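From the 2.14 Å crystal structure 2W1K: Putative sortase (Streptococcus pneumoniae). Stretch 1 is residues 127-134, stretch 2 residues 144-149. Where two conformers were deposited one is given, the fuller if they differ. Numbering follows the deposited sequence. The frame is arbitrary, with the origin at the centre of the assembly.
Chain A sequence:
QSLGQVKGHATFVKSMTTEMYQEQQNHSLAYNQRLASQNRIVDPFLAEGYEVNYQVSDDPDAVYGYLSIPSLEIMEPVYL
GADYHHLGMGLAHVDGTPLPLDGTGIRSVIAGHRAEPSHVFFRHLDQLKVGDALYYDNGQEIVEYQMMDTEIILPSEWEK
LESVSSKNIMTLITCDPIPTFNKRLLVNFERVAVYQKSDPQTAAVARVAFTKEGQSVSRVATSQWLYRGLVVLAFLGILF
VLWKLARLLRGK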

# COMPACT_ATOMS: atom_id res chain seq x y z
N GLN A 127 -12.04 11.93 -3.38
CA GLN A 127 -12.76 11.81 -4.64
C GLN A 127 -13.18 10.40 -5.15
O GLN A 127 -13.98 10.32 -6.08
CB GLN A 127 -11.86 12.40 -5.68
CG GLN A 127 -11.83 13.89 -5.57
CD GLN A 127 -10.85 14.52 -6.52
OE1 GLN A 127 -10.39 15.63 -6.27
NE2 GLN A 127 -10.51 13.82 -7.62
N LEU A 128 -12.60 9.34 -4.57
CA LEU A 128 -12.80 7.99 -4.98
C LEU A 128 -14.25 7.62 -4.77
O LEU A 128 -14.83 7.99 -3.71
CB LEU A 128 -11.91 7.06 -4.15
CG LEU A 128 -10.44 7.09 -4.56
CD1 LEU A 128 -9.55 6.45 -3.45
CD2 LEU A 128 -10.34 6.41 -5.94
N LYS A 129 -14.82 6.89 -5.76
CA LYS A 129 -16.24 6.47 -5.74
C LYS A 129 -16.16 4.96 -5.71
O LYS A 129 -15.16 4.42 -6.17
CB LYS A 129 -16.92 6.84 -7.04
CG LYS A 129 -16.97 8.35 -7.39
CD LYS A 129 -18.15 9.13 -6.69
CE LYS A 129 -17.93 10.71 -6.73
NZ LYS A 129 -19.18 11.61 -6.72
N VAL A 130 -17.23 4.31 -5.21
CA VAL A 130 -17.27 2.87 -5.02
C VAL A 130 -17.02 2.24 -6.42
O VAL A 130 -17.58 2.70 -7.40
CB VAL A 130 -18.66 2.48 -4.55
CG1 VAL A 130 -18.88 0.97 -4.59
CG2 VAL A 130 -18.98 3.11 -3.15
N GLY A 131 -16.17 1.23 -6.53
CA GLY A 131 -15.88 0.61 -7.85
C GLY A 131 -14.56 1.10 -8.46
O GLY A 131 -13.95 0.43 -9.29
N ASP A 132 -14.05 2.25 -8.05
CA ASP A 132 -12.87 2.71 -8.69
C ASP A 132 -11.77 1.70 -8.45
O ASP A 132 -11.69 1.05 -7.38
CB ASP A 132 -12.48 4.09 -8.15
CG ASP A 132 -13.35 5.22 -8.71
OD1 ASP A 132 -14.17 4.95 -9.64
OD2 ASP A 132 -13.15 6.38 -8.28
N ALA A 133 -10.87 1.61 -9.43
CA ALA A 133 -9.86 0.54 -9.45
C ALA A 133 -8.55 1.03 -8.80
O ALA A 133 -8.26 2.23 -8.82
CB ALA A 133 -9.64 0.10 -10.91
N LEU A 134 -7.79 0.10 -8.21
CA LEU A 134 -6.44 0.34 -7.70
C LEU A 134 -5.73 -0.90 -8.22
O LEU A 134 -6.26 -2.04 -8.13
CB LEU A 134 -6.51 0.34 -6.17
CG LEU A 134 -5.20 0.45 -5.37
CD1 LEU A 134 -5.33 1.11 -3.97
CD2 LEU A 134 -4.50 -0.90 -5.22
N GLU A 144 -5.53 -6.55 -8.62
CA GLU A 144 -6.55 -5.54 -8.86
C GLU A 144 -7.47 -5.49 -7.64
O GLU A 144 -7.83 -6.54 -7.13
CB GLU A 144 -7.35 -5.84 -10.19
CG GLU A 144 -8.42 -4.74 -10.30
CD GLU A 144 -9.36 -4.98 -11.46
OE1 GLU A 144 -8.96 -5.70 -12.41
OE2 GLU A 144 -10.49 -4.44 -11.42
N TYR A 145 -7.79 -4.28 -7.17
CA TYR A 145 -8.81 -4.05 -6.10
C TYR A 145 -9.88 -3.05 -6.54
O TYR A 145 -9.72 -2.33 -7.48
CB TYR A 145 -8.09 -3.37 -4.88
CG TYR A 145 -7.05 -4.23 -4.14
CD1 TYR A 145 -5.76 -4.44 -4.65
CD2 TYR A 145 -7.35 -4.79 -2.93
CE1 TYR A 145 -4.84 -5.20 -3.93
CE2 TYR A 145 -6.44 -5.53 -2.20
CZ TYR A 145 -5.17 -5.73 -2.69
OH TYR A 145 -4.26 -6.47 -1.86
N GLN A 146 -10.97 -2.96 -5.82
CA GLN A 146 -11.91 -2.01 -6.14
C GLN A 146 -12.43 -1.32 -4.85
O GLN A 146 -12.63 -1.95 -3.79
CB GLN A 146 -13.02 -2.64 -6.98
CG GLN A 146 -13.85 -3.56 -6.21
CD GLN A 146 -15.11 -3.96 -6.98
OE1 GLN A 146 -15.31 -3.60 -8.18
NE2 GLN A 146 -15.95 -4.72 -6.30
N MET A 147 -12.61 -0.00 -4.97
CA MET A 147 -13.11 0.80 -3.84
C MET A 147 -14.46 0.36 -3.34
O MET A 147 -15.46 0.24 -4.13
CB MET A 147 -13.06 2.25 -4.19
CG MET A 147 -13.05 3.20 -2.94
SD MET A 147 -14.74 3.46 -2.45
CE MET A 147 -14.68 5.09 -1.69
N MET A 148 -14.48 0.05 -2.04
CA MET A 148 -15.66 -0.43 -1.36
C MET A 148 -16.34 0.65 -0.50
O MET A 148 -17.57 0.85 -0.62
CB MET A 148 -15.34 -1.61 -0.44
CG MET A 148 -14.84 -2.85 -1.12
SD MET A 148 -16.11 -3.71 -2.08
CE MET A 148 -15.96 -2.96 -3.71
N ASP A 149 -15.59 1.33 0.38
CA ASP A 149 -16.23 2.28 1.31
C ASP A 149 -15.12 3.11 1.99
O ASP A 149 -13.92 2.91 1.69
CB ASP A 149 -17.16 1.56 2.34
CG ASP A 149 -16.39 0.67 3.32
OD1 ASP A 149 -15.16 0.83 3.48
OD2 ASP A 149 -16.98 -0.24 3.93

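This is an antiparallel backbone pairing that begins at a beta turn and is backed by apolar side chains, chiefly Met147. Leu134 and Tyr145 form a hydrogen-bonded pair. Leu134 N donates to Tyr145 O at 3.2 Å, and Tyr145 N donates to Leu134 O at 2.9 Å. Ala133 and Gln146 are the adjacent non-hydrogen-bonded pair, with CA atoms 4.7 Å apart.

Met147 continues the bonding into the turn. Its N donates to Asp132 O at 2.8 Å, and its O accepts from Gly131 N at 2.7 Å. The turn is type II, from Lys129 to Asp132. Asp132 N bonds to Lys129 O at 3.1 Å, and Lys129 N bonds to Asp132 OD2 at 3.1 Å, so backbone and side chain both brace it. Gly131 has a positive phi of 101°. A CB here would jam against the carbonyl O of Val130, so the backbone itself calls for glycine.

Met147 has the largest area covered by the other stretch, 112 Å². Its CE lies 4.2 Å from Leu128 CB, and its SD lies 4.3 Å from Val130 CG2. These are apolar contacts. Leu134 and Tyr145 point to the same face of the sheet, where Leu134 CD2 meets Tyr145 CD1 at 3.8 Å. Ala133 and Gln146 point to the other face.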